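Long-range contacts in L-asparaginase I (Vibrio cholerae, PDB 2OCD), which probably catalyses the hydrolysis of L-asparagine to L-aspartate and ammonium: residues 237-242 and 269-274; 308-313 and 325-330; 276-281 and 298-303; 158-163 and 175-180. All blocks are in the same frame, centred on the assembly; numbering follows the deposited sequence.

Contact 1: residues 237-242 and 269-274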
# COMPACT_ATOMS: atom_id res chain seq x y z
N ALA B 237 -23.67 -25.87 19.77
CA ALA B 237 -23.20 -25.41 18.46
C ALA B 237 -21.68 -25.54 18.35
O ALA B 237 -20.98 -25.71 19.36
CB ALA B 237 -23.65 -23.97 18.15
N MSE B 238 -21.19 -25.45 17.12
CA MSE B 238 -19.87 -25.87 16.74
C MSE B 238 -19.42 -25.14 15.48
O MSE B 238 -19.96 -25.33 14.39
CB MSE B 238 -19.94 -27.38 16.48
CG MSE B 238 -18.83 -28.02 15.61
SE MSE B 238 -17.21 -28.25 16.63
CE MSE B 238 -17.98 -28.43 18.45
N ILE B 239 -18.41 -24.31 15.63
CA ILE B 239 -17.78 -23.64 14.49
C ILE B 239 -16.52 -24.43 14.05
O ILE B 239 -15.62 -24.69 14.81
CB ILE B 239 -17.42 -22.17 14.82
CG1 ILE B 239 -18.67 -21.40 15.24
CG2 ILE B 239 -16.76 -21.46 13.63
CD1 ILE B 239 -18.35 -19.99 15.76
N LEU B 240 -16.50 -24.76 12.77
CA LEU B 240 -15.44 -25.54 12.19
C LEU B 240 -14.61 -24.65 11.32
O LEU B 240 -15.11 -24.19 10.34
CB LEU B 240 -16.10 -26.57 11.32
CG LEU B 240 -15.57 -27.96 11.30
CD1 LEU B 240 -15.62 -28.55 12.71
CD2 LEU B 240 -16.53 -28.66 10.28
N LEU B 241 -13.35 -24.37 11.72
CA LEU B 241 -12.46 -23.51 10.95
C LEU B 241 -11.66 -24.46 10.03
O LEU B 241 -10.81 -25.25 10.48
CB LEU B 241 -11.56 -22.66 11.87
CG LEU B 241 -12.18 -21.89 13.07
CD1 LEU B 241 -11.19 -21.51 14.21
CD2 LEU B 241 -12.97 -20.64 12.63
N THR B 242 -11.97 -24.41 8.75
CA THR B 242 -11.39 -25.36 7.79
C THR B 242 -10.39 -24.64 6.87
O THR B 242 -10.24 -23.41 6.97
CB THR B 242 -12.48 -26.03 6.96
OG1 THR B 242 -13.17 -25.04 6.19
CG2 THR B 242 -13.51 -26.81 7.85
N VAL B 269 -21.25 -25.24 11.74
CA VAL B 269 -21.08 -24.20 10.75
C VAL B 269 -19.64 -24.24 10.32
O VAL B 269 -18.74 -24.40 11.15
CB VAL B 269 -21.46 -22.80 11.32
CG1 VAL B 269 -20.62 -22.46 12.52
CG2 VAL B 269 -21.37 -21.67 10.23
N ASN B 270 -19.44 -24.13 9.02
CA ASN B 270 -18.13 -24.25 8.47
C ASN B 270 -17.61 -22.85 8.07
O ASN B 270 -18.15 -22.28 7.15
CB ASN B 270 -18.20 -25.22 7.27
CG ASN B 270 -16.89 -25.31 6.47
OD1 ASN B 270 -15.80 -24.85 6.93
ND2 ASN B 270 -16.99 -25.89 5.28
N LEU B 271 -16.61 -22.30 8.78
CA LEU B 271 -15.93 -21.08 8.35
C LEU B 271 -14.51 -21.37 7.87
O LEU B 271 -13.93 -22.35 8.27
CB LEU B 271 -15.74 -20.12 9.49
CG LEU B 271 -16.87 -19.55 10.31
CD1 LEU B 271 -16.26 -18.41 11.13
CD2 LEU B 271 -18.00 -19.02 9.45
N THR B 272 -13.93 -20.51 7.06
CA THR B 272 -12.52 -20.69 6.65
C THR B 272 -11.51 -20.20 7.73
O THR B 272 -11.74 -19.19 8.38
CB THR B 272 -12.25 -20.01 5.28
OG1 THR B 272 -10.97 -20.42 4.77
CG2 THR B 272 -12.35 -18.46 5.37
N GLN B 273 -10.41 -20.91 7.94
CA GLN B 273 -9.32 -20.39 8.77
C GLN B 273 -8.47 -19.34 8.01
O GLN B 273 -7.75 -18.58 8.62
CB GLN B 273 -8.50 -21.49 9.48
CG GLN B 273 -7.65 -22.41 8.63
CD GLN B 273 -7.18 -23.73 9.36
OE1 GLN B 273 -7.99 -24.52 9.88
NE2 GLN B 273 -5.87 -23.96 9.36
N CYS B 274 -8.62 -19.21 6.68
CA CYS B 274 -8.07 -18.03 5.95
C CYS B 274 -8.66 -16.67 6.35
O CYS B 274 -9.80 -16.61 6.78
CB CYS B 274 -8.34 -18.19 4.48
SG CYS B 274 -7.41 -19.50 3.87
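Val-269 and Met-238 open a ladder of backbone bonds between two parallel strands, 237-242 and 269-272, with Val-269 N donating to Met-238 O at 2.9 Å. Leu-240 works both ways: its N donates to Val-269 O, and its O accepts from Leu-271 N in a more bent bond, with 142° at the hydrogen. Thr-242 repeats the pattern, its N bound to Leu-271 O and its O to Gln-273 N, the latter at 2.7 Å.

One side-chain bond joins the ladder. Thr-242 OG1 donates to Asn-270 OD1 over 2.7 Å, in the amide plane and on a lone pair, while Asn-270 ND2 is satisfied by Gly-246 O. Thr-272 OG1 accepts from Cys-274 N in an ST turn and also bonds Gly-244 O. On the Ile-239 face the chemistry is apolar: its CG1 lies alongside Val-269 CG1 at 3.5 Å, and its CG2 meets Leu-271 CG.

The strands belong to a beta-alpha-beta unit whose crossover is helix 252-263. Strand 213-217 bonds the other edge of 237-242, and helix 303-315 covers the Ile-239 and Leu-271 face.

Contact 2: residues 308-313 and 325-330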
# COMPACT_ATOMS: atom_id res chain seq x y z
N ALA B 308 -21.42 -14.58 17.38
CA ALA B 308 -22.50 -13.67 17.63
C ALA B 308 -23.86 -14.17 17.16
O ALA B 308 -24.84 -14.00 17.90
CB ALA B 308 -22.22 -12.39 16.98
N LYS B 309 -23.90 -14.70 15.93
CA LYS B 309 -25.15 -14.93 15.19
C LYS B 309 -25.74 -16.18 15.80
O LYS B 309 -26.96 -16.25 16.04
CB LYS B 309 -24.90 -15.08 13.68
CG LYS B 309 -26.16 -15.10 12.76
CD LYS B 309 -25.79 -15.27 11.28
CE LYS B 309 -26.96 -15.26 10.29
NZ LYS B 309 -26.50 -15.49 8.82
N LEU B 310 -24.87 -17.14 16.09
CA LEU B 310 -25.29 -18.34 16.83
C LEU B 310 -25.88 -17.99 18.21
O LEU B 310 -26.89 -18.59 18.63
CB LEU B 310 -24.13 -19.35 16.94
CG LEU B 310 -23.85 -20.31 15.75
CD1 LEU B 310 -22.46 -20.93 15.83
CD2 LEU B 310 -24.91 -21.44 15.56
N HIS B 311 -25.29 -17.01 18.92
CA HIS B 311 -25.77 -16.67 20.25
C HIS B 311 -27.12 -15.95 20.16
O HIS B 311 -27.99 -16.05 21.04
CB HIS B 311 -24.80 -15.73 20.98
CG HIS B 311 -23.71 -16.39 21.78
ND1 HIS B 311 -22.52 -16.83 21.22
CD2 HIS B 311 -23.57 -16.56 23.13
CE1 HIS B 311 -21.74 -17.31 22.18
NE2 HIS B 311 -22.35 -17.16 23.35
N TYR B 312 -27.27 -15.16 19.12
CA TYR B 312 -28.56 -14.53 18.81
C TYR B 312 -29.60 -15.60 18.64
O TYR B 312 -30.53 -15.64 19.44
CB TYR B 312 -28.46 -13.68 17.55
CG TYR B 312 -29.78 -13.32 16.96
CD1 TYR B 312 -30.71 -12.62 17.68
CD2 TYR B 312 -30.10 -13.66 15.66
CE1 TYR B 312 -31.95 -12.28 17.14
CE2 TYR B 312 -31.34 -13.32 15.11
CZ TYR B 312 -32.26 -12.63 15.86
OH TYR B 312 -33.49 -12.27 15.33
N LEU B 313 -29.41 -16.48 17.65
CA LEU B 313 -30.44 -17.45 17.26
C LEU B 313 -30.70 -18.56 18.28
O LEU B 313 -31.86 -18.93 18.55
CB LEU B 313 -30.07 -18.13 15.93
CG LEU B 313 -30.11 -17.24 14.69
CD1 LEU B 313 -29.31 -17.95 13.63
CD2 LEU B 313 -31.56 -16.89 14.19
N ALA B 325 -31.60 -22.82 9.15
CA ALA B 325 -32.03 -21.94 8.05
C ALA B 325 -31.58 -20.49 8.23
O ALA B 325 -31.01 -19.90 7.32
CB ALA B 325 -33.55 -22.01 7.87
N LYS B 326 -31.76 -19.92 9.41
CA LYS B 326 -31.39 -18.53 9.66
C LYS B 326 -29.89 -18.27 9.60
O LYS B 326 -29.45 -17.22 9.15
CB LYS B 326 -31.96 -18.09 11.00
CG LYS B 326 -33.21 -17.16 10.97
CD LYS B 326 -34.42 -17.71 10.37
CE LYS B 326 -35.51 -16.59 10.22
NZ LYS B 326 -35.21 -15.49 9.15
N MSE B 327 -29.08 -19.22 10.05
CA MSE B 327 -27.63 -19.08 9.97
C MSE B 327 -27.19 -18.90 8.50
O MSE B 327 -26.16 -18.24 8.22
CB MSE B 327 -26.93 -20.33 10.53
CG MSE B 327 -26.89 -20.45 12.03
SE MSE B 327 -25.81 -18.99 12.73
CE MSE B 327 -24.05 -19.68 12.29
N GLN B 328 -27.97 -19.47 7.58
CA GLN B 328 -27.66 -19.39 6.15
C GLN B 328 -28.33 -18.19 5.48
O GLN B 328 -28.28 -18.05 4.27
CB GLN B 328 -28.11 -20.69 5.45
CG GLN B 328 -27.27 -21.90 5.88
CD GLN B 328 -27.85 -23.26 5.37
OE1 GLN B 328 -28.80 -23.78 5.96
NE2 GLN B 328 -27.23 -23.84 4.33
N GLN B 329 -28.97 -17.35 6.25
CA GLN B 329 -29.61 -16.19 5.67
C GLN B 329 -28.92 -14.92 6.18
O GLN B 329 -28.42 -14.91 7.31
CB GLN B 329 -31.11 -16.26 5.99
CG GLN B 329 -31.89 -14.96 5.83
CD GLN B 329 -33.33 -15.10 6.36
OE1 GLN B 329 -33.62 -15.93 7.26
NE2 GLN B 329 -34.23 -14.32 5.81
N VAL B 330 -28.83 -13.91 5.30
CA VAL B 330 -28.15 -12.67 5.58
C VAL B 330 -29.08 -11.89 6.45
O VAL B 330 -30.18 -11.56 6.03
CB VAL B 330 -27.79 -11.83 4.30
CG1 VAL B 330 -27.08 -10.55 4.69
CG2 VAL B 330 -26.93 -12.63 3.34
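Lys-309, on helix 303-315, faces Met-327 near the end of helix 320-327 across 7.1 Å between their CA atoms, and the chain beyond Met-327 runs on as a loop that curls round the lysine tip. The lysine reaches that loop because it is stretched straight: CG is anti to the backbone N (chi1 -171°) and every later torsion is anti as well. Its NZ donates to Met-327 O at 2.8 Å, approaching from well above the carbonyl plane. It also donates to Gln-329 O, although the modelled separation is so short that its exact length is doubtful. Glu-334 adds a salt bridge to the same nitrogen, so the ammonium is held by two carbonyls and a carboxylate, surroundings that would be expected to favour its charged form.

Met-327, a selenomethionine, lies between Lys-309 and the two leucines. Its chain slides past the Lys-309 methylenes in the opposite direction, SE lying 3.9 Å from Lys-309 CG. Bends at chi2 and chi3 then carry its methyl to Leu-310, where CE meets CG at 3.5 Å. Leu-313 crosses Lys-326 at about a right angle, its CD2 3.4 Å from Lys-326 CB, and its CD1 touches Met-327 SE at 3.8 Å.

Leu-310 and Met-327 both go on to touch Val-269 of strand 267-272. The buried lysine bonded to main-chain carbonyls is a feature of this protein, whereas helices packed against one face of a parallel sheet are characteristic of alpha/beta folds, here the C-terminal domain of an asparaginase.

Contact 3: residues 276-281 and 298-303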
# COMPACT_ATOMS: atom_id res chain seq x y z
N ALA B 276 -9.03 -13.16 4.63
CA ALA B 276 -10.02 -12.80 3.62
C ALA B 276 -10.41 -14.12 2.97
O ALA B 276 -9.59 -15.03 2.90
CB ALA B 276 -9.43 -11.86 2.60
N GLY B 277 -11.65 -14.24 2.53
CA GLY B 277 -12.05 -15.46 1.84
C GLY B 277 -13.32 -16.11 2.34
O GLY B 277 -13.75 -15.88 3.47
N LYS B 278 -13.89 -16.95 1.47
CA LYS B 278 -15.26 -17.36 1.60
C LYS B 278 -15.44 -18.87 1.39
O LYS B 278 -15.01 -19.43 0.38
CB LYS B 278 -16.09 -16.59 0.59
CG LYS B 278 -17.55 -16.69 0.85
CD LYS B 278 -18.39 -16.60 -0.42
CE LYS B 278 -18.84 -15.21 -0.74
NZ LYS B 278 -20.31 -15.21 -1.12
N VAL B 279 -16.10 -19.53 2.34
CA VAL B 279 -16.43 -20.94 2.19
C VAL B 279 -17.43 -21.17 1.01
O VAL B 279 -18.41 -20.44 0.84
CB VAL B 279 -16.99 -21.54 3.53
CG1 VAL B 279 -17.74 -22.87 3.25
CG2 VAL B 279 -15.86 -21.73 4.58
N ASN B 280 -17.13 -22.19 0.21
CA ASN B 280 -17.90 -22.62 -0.95
C ASN B 280 -18.12 -24.14 -0.85
O ASN B 280 -17.36 -24.95 -1.40
CB ASN B 280 -17.13 -22.29 -2.22
CG ASN B 280 -17.97 -22.39 -3.51
OD1 ASN B 280 -18.98 -23.11 -3.60
ND2 ASN B 280 -17.51 -21.69 -4.53
N MSE B 281 -19.15 -24.53 -0.14
CA MSE B 281 -19.57 -25.92 -0.10
C MSE B 281 -20.70 -26.22 -1.11
O MSE B 281 -21.61 -26.98 -0.81
CB MSE B 281 -20.05 -26.31 1.29
CG MSE B 281 -19.04 -26.18 2.44
SE MSE B 281 -20.11 -26.27 4.11
CE MSE B 281 -21.09 -27.96 3.78
N GLY B 298 -20.77 -20.87 6.43
CA GLY B 298 -20.84 -19.51 7.00
C GLY B 298 -20.15 -18.60 5.99
O GLY B 298 -19.65 -17.53 6.33
N TYR B 299 -20.08 -19.05 4.74
CA TYR B 299 -19.62 -18.22 3.65
C TYR B 299 -18.38 -17.44 4.12
O TYR B 299 -17.37 -18.08 4.47
CB TYR B 299 -20.80 -17.33 3.18
CG TYR B 299 -22.00 -18.17 2.74
CD1 TYR B 299 -22.14 -18.58 1.39
CD2 TYR B 299 -22.95 -18.60 3.65
CE1 TYR B 299 -23.20 -19.41 0.98
CE2 TYR B 299 -24.00 -19.40 3.26
CZ TYR B 299 -24.13 -19.80 1.92
OH TYR B 299 -25.21 -20.58 1.53
N ASP B 300 -18.46 -16.10 4.17
CA ASP B 300 -17.30 -15.22 4.54
C ASP B 300 -17.43 -14.55 5.91
O ASP B 300 -16.95 -13.42 6.09
CB ASP B 300 -17.01 -14.12 3.48
CG ASP B 300 -18.20 -13.20 3.19
OD1 ASP B 300 -19.35 -13.40 3.67
OD2 ASP B 300 -17.97 -12.25 2.42
N MSE B 301 -18.08 -15.22 6.85
CA MSE B 301 -18.29 -14.64 8.15
C MSE B 301 -17.00 -14.65 8.90
O MSE B 301 -16.23 -15.54 8.77
CB MSE B 301 -19.34 -15.42 8.94
CG MSE B 301 -20.74 -14.96 8.66
SE MSE B 301 -22.07 -15.52 10.02
CE MSE B 301 -22.19 -17.43 9.52
N THR B 302 -16.77 -13.61 9.68
CA THR B 302 -15.76 -13.63 10.73
C THR B 302 -16.23 -14.63 11.86
O THR B 302 -17.43 -14.97 11.98
CB THR B 302 -15.60 -12.25 11.29
OG1 THR B 302 -16.83 -11.86 11.91
CG2 THR B 302 -15.25 -11.29 10.16
N PRO B 303 -15.28 -15.21 12.56
CA PRO B 303 -15.57 -15.99 13.75
C PRO B 303 -16.45 -15.24 14.69
O PRO B 303 -17.41 -15.82 15.24
CB PRO B 303 -14.21 -16.14 14.42
CG PRO B 303 -13.21 -16.16 13.20
CD PRO B 303 -13.85 -15.24 12.18
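Lys-278 CG is set anti to its backbone N (chi1 -167°), which lays the start of the side chain on the peptide joining Tyr-299 to Asp-300, with CG 3.5 Å from Tyr-299 C. The orientation of this peptide follows from the backbone of Tyr-299, whose positive phi of 44° belongs to the first inner position of a type II' beta turn. That turn runs from Gly-298 to Met-301 and is closed by Met-301 N donating to Gly-298 O at 2.8 Å. Tyr-299 O is thereby offered to Val-279 N, which donates to it over 2.9 Å in a nearly straight bond, although the nitrogen stands well above the carbonyl plane. Val-279 CB rests against the same oxygen at 3.6 Å.

In the fold, the turn links the outer strand 296-297 of the parallel sheet to helix 303-315, whose N-cap is Thr-302, with OG1 bonded to Ala-305 N. Residues 276-277 extend the architecture beyond the chain, pairing in a parallel ladder with a strand of the second subunit. Gly-277 has backbone angles at which a CB would clash with the preceding carbonyl oxygen, and this alone calls for glycine.

Asp-300 CB packs 3.7 Å from both Lys-278 CG and Gly-277 O. The charged ends of the two residues stay apart, with Lys-278 NZ 5.2 Å from Asp-300 OD2, a spacing at which some mutual attraction may still be felt. Both bond Thr-336 in the C-terminal tail: Lys-278 NZ donates to its carbonyl oxygen, and Asp-300 OD1 accepts from its backbone N.

Contact 4: residues 158-163 and 175-180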
# COMPACT_ATOMS: atom_id res chain seq x y z
N GLY B 158 -19.96 -3.42 11.89
CA GLY B 158 -19.62 -4.03 13.16
C GLY B 158 -19.40 -5.50 13.06
O GLY B 158 -18.36 -6.02 13.47
N ASN B 159 -20.36 -6.20 12.45
CA ASN B 159 -20.24 -7.65 12.29
C ASN B 159 -19.37 -8.10 11.12
O ASN B 159 -19.26 -9.30 10.88
CB ASN B 159 -21.62 -8.29 12.23
CG ASN B 159 -22.41 -7.87 11.02
OD1 ASN B 159 -21.87 -7.44 10.02
ND2 ASN B 159 -23.73 -8.01 11.11
N ARG B 160 -18.72 -7.18 10.41
CA ARG B 160 -17.66 -7.58 9.46
C ARG B 160 -16.21 -7.38 9.98
O ARG B 160 -15.23 -7.61 9.24
CB ARG B 160 -17.78 -6.83 8.16
CG ARG B 160 -19.09 -7.04 7.49
CD ARG B 160 -19.13 -8.40 6.89
NE ARG B 160 -19.93 -8.40 5.67
CZ ARG B 160 -19.76 -9.26 4.69
NH1 ARG B 160 -18.82 -10.20 4.79
NH2 ARG B 160 -20.53 -9.18 3.61
N SER B 161 -16.09 -7.04 11.27
CA SER B 161 -14.84 -6.55 11.80
C SER B 161 -14.07 -7.54 12.61
O SER B 161 -14.63 -8.42 13.21
CB SER B 161 -15.09 -5.28 12.63
OG SER B 161 -15.31 -4.19 11.73
N ARG B 162 -12.77 -7.38 12.62
CA ARG B 162 -11.98 -8.00 13.64
C ARG B 162 -10.67 -7.31 13.91
O ARG B 162 -10.17 -6.56 13.09
CB ARG B 162 -11.77 -9.48 13.36
CG ARG B 162 -11.41 -9.86 11.93
CD ARG B 162 -12.10 -11.17 11.51
NE ARG B 162 -11.22 -12.34 11.51
CZ ARG B 162 -10.71 -12.97 12.57
NH1 ARG B 162 -10.93 -12.58 13.84
NH2 ARG B 162 -9.93 -14.03 12.35
N LYS B 163 -10.15 -7.58 15.10
CA LYS B 163 -8.87 -7.07 15.54
C LYS B 163 -7.76 -7.87 14.90
O LYS B 163 -7.45 -8.98 15.29
CB LYS B 163 -8.73 -7.09 17.06
CG LYS B 163 -7.55 -6.23 17.58
CD LYS B 163 -7.76 -5.85 19.05
CE LYS B 163 -6.49 -5.52 19.81
NZ LYS B 163 -6.70 -5.68 21.30
N PRO B 175 -12.04 -7.79 6.53
CA PRO B 175 -11.30 -8.30 5.36
C PRO B 175 -12.17 -8.56 4.14
O PRO B 175 -11.69 -8.44 3.02
CB PRO B 175 -10.72 -9.64 5.86
CG PRO B 175 -10.87 -9.59 7.36
CD PRO B 175 -12.04 -8.74 7.65
N ASN B 176 -13.42 -8.91 4.39
CA ASN B 176 -14.36 -9.34 3.37
C ASN B 176 -15.44 -8.28 2.97
O ASN B 176 -16.30 -8.56 2.14
CB ASN B 176 -15.01 -10.66 3.86
CG ASN B 176 -14.03 -11.86 3.85
OD1 ASN B 176 -13.32 -12.07 2.87
ND2 ASN B 176 -14.03 -12.65 4.90
N LEU B 177 -15.37 -7.07 3.55
CA LEU B 177 -16.25 -5.96 3.19
C LEU B 177 -15.44 -4.67 3.23
O LEU B 177 -14.75 -4.41 4.20
CB LEU B 177 -17.43 -5.88 4.17
CG LEU B 177 -18.83 -5.29 3.84
CD1 LEU B 177 -18.99 -3.87 4.35
CD2 LEU B 177 -19.15 -5.42 2.32
N PRO B 178 -15.48 -3.85 2.17
CA PRO B 178 -14.80 -2.56 2.28
C PRO B 178 -15.43 -1.70 3.34
O PRO B 178 -16.61 -1.83 3.57
CB PRO B 178 -15.07 -1.90 0.94
CG PRO B 178 -15.32 -3.04 -0.00
CD PRO B 178 -16.07 -4.05 0.83
N PRO B 179 -14.66 -0.79 3.93
CA PRO B 179 -15.23 -0.01 5.00
C PRO B 179 -16.36 0.83 4.45
O PRO B 179 -16.29 1.26 3.31
CB PRO B 179 -14.08 0.87 5.50
CG PRO B 179 -12.89 0.49 4.73
CD PRO B 179 -13.29 -0.36 3.60
N LEU B 180 -17.39 1.01 5.28
CA LEU B 180 -18.57 1.80 4.96
C LEU B 180 -18.24 3.24 4.76
O LEU B 180 -18.87 3.90 3.91
CB LEU B 180 -19.55 1.74 6.09
CG LEU B 180 -20.14 0.37 6.32
CD1 LEU B 180 -20.79 0.35 7.68
CD2 LEU B 180 -21.11 0.06 5.19
O HOH W 1 -15.15 -8.63 7.03
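Asn-176 N donates to a water at 3.2 Å, and this water in turn donates to Arg-160 O, the latter at a modelled distance short enough to be doubtful. If it is real, this water link would span the end of the beta hairpin of strands 162-166 and 171-173 where the chain enters through a short 3-10 segment and leaves as a loop. Pro-175 packs beside the water, its CD 3.7 Å from Arg-160 O.

Most of the packing falls to Arg-160. Bends at chi2 (-74°) and chi3 accompany the placing of its guanidinium beside Leu-177, which crosses the arginine chain at about a right angle. Leu-177 CB sits over one face of the guanidinium, 3.8 Å above the plane and displaced toward the rim, while Leu-177 CG lies 3.8 Å from Arg-160 NE.

The polar ends of Arg-160, Asn-176 and Arg-162 find partners in the C-terminal part of the chain. Arg-160 NH1 makes a long, weak ion pair with Asp-300, and NE a weak bond to Gly-333 O; Asn-176 OD1 accepts from Gly-277 N. Arg-162 carries a salt bridge to Glu-304 at the start of helix 303-315.

The Arg-160 guanidinium and the Asn-176 amide are not stacked: their planes are 50° apart, and NH1 comes to Asn-176 CB at 3.9 Å.

Contacts 1 and 3 are buried, contact 2 is partly buried and contact 4 lies at the surface. Contact 1 is sheet held by a regular backbone ladder; contact 2 roofs it, Leu-310 packing on Ala-237 and Ile-239, and combines apolar packing with a lysine bonded to backbone carbonyls. Contact 3 follows strand 267-272 in the chain but depends on a turn and a single backbone bond across its segments. Contact 2 meets it through Met-301. Contact 4, in the N-terminal part of the chain, has no direct hydrogen bond between its segments and relies on side-chain packing. It touches contact 3 alone, joining the N- and C-terminal parts. Contacts 1 and 3 reach the second subunit, as does Lys-163 of contact 4.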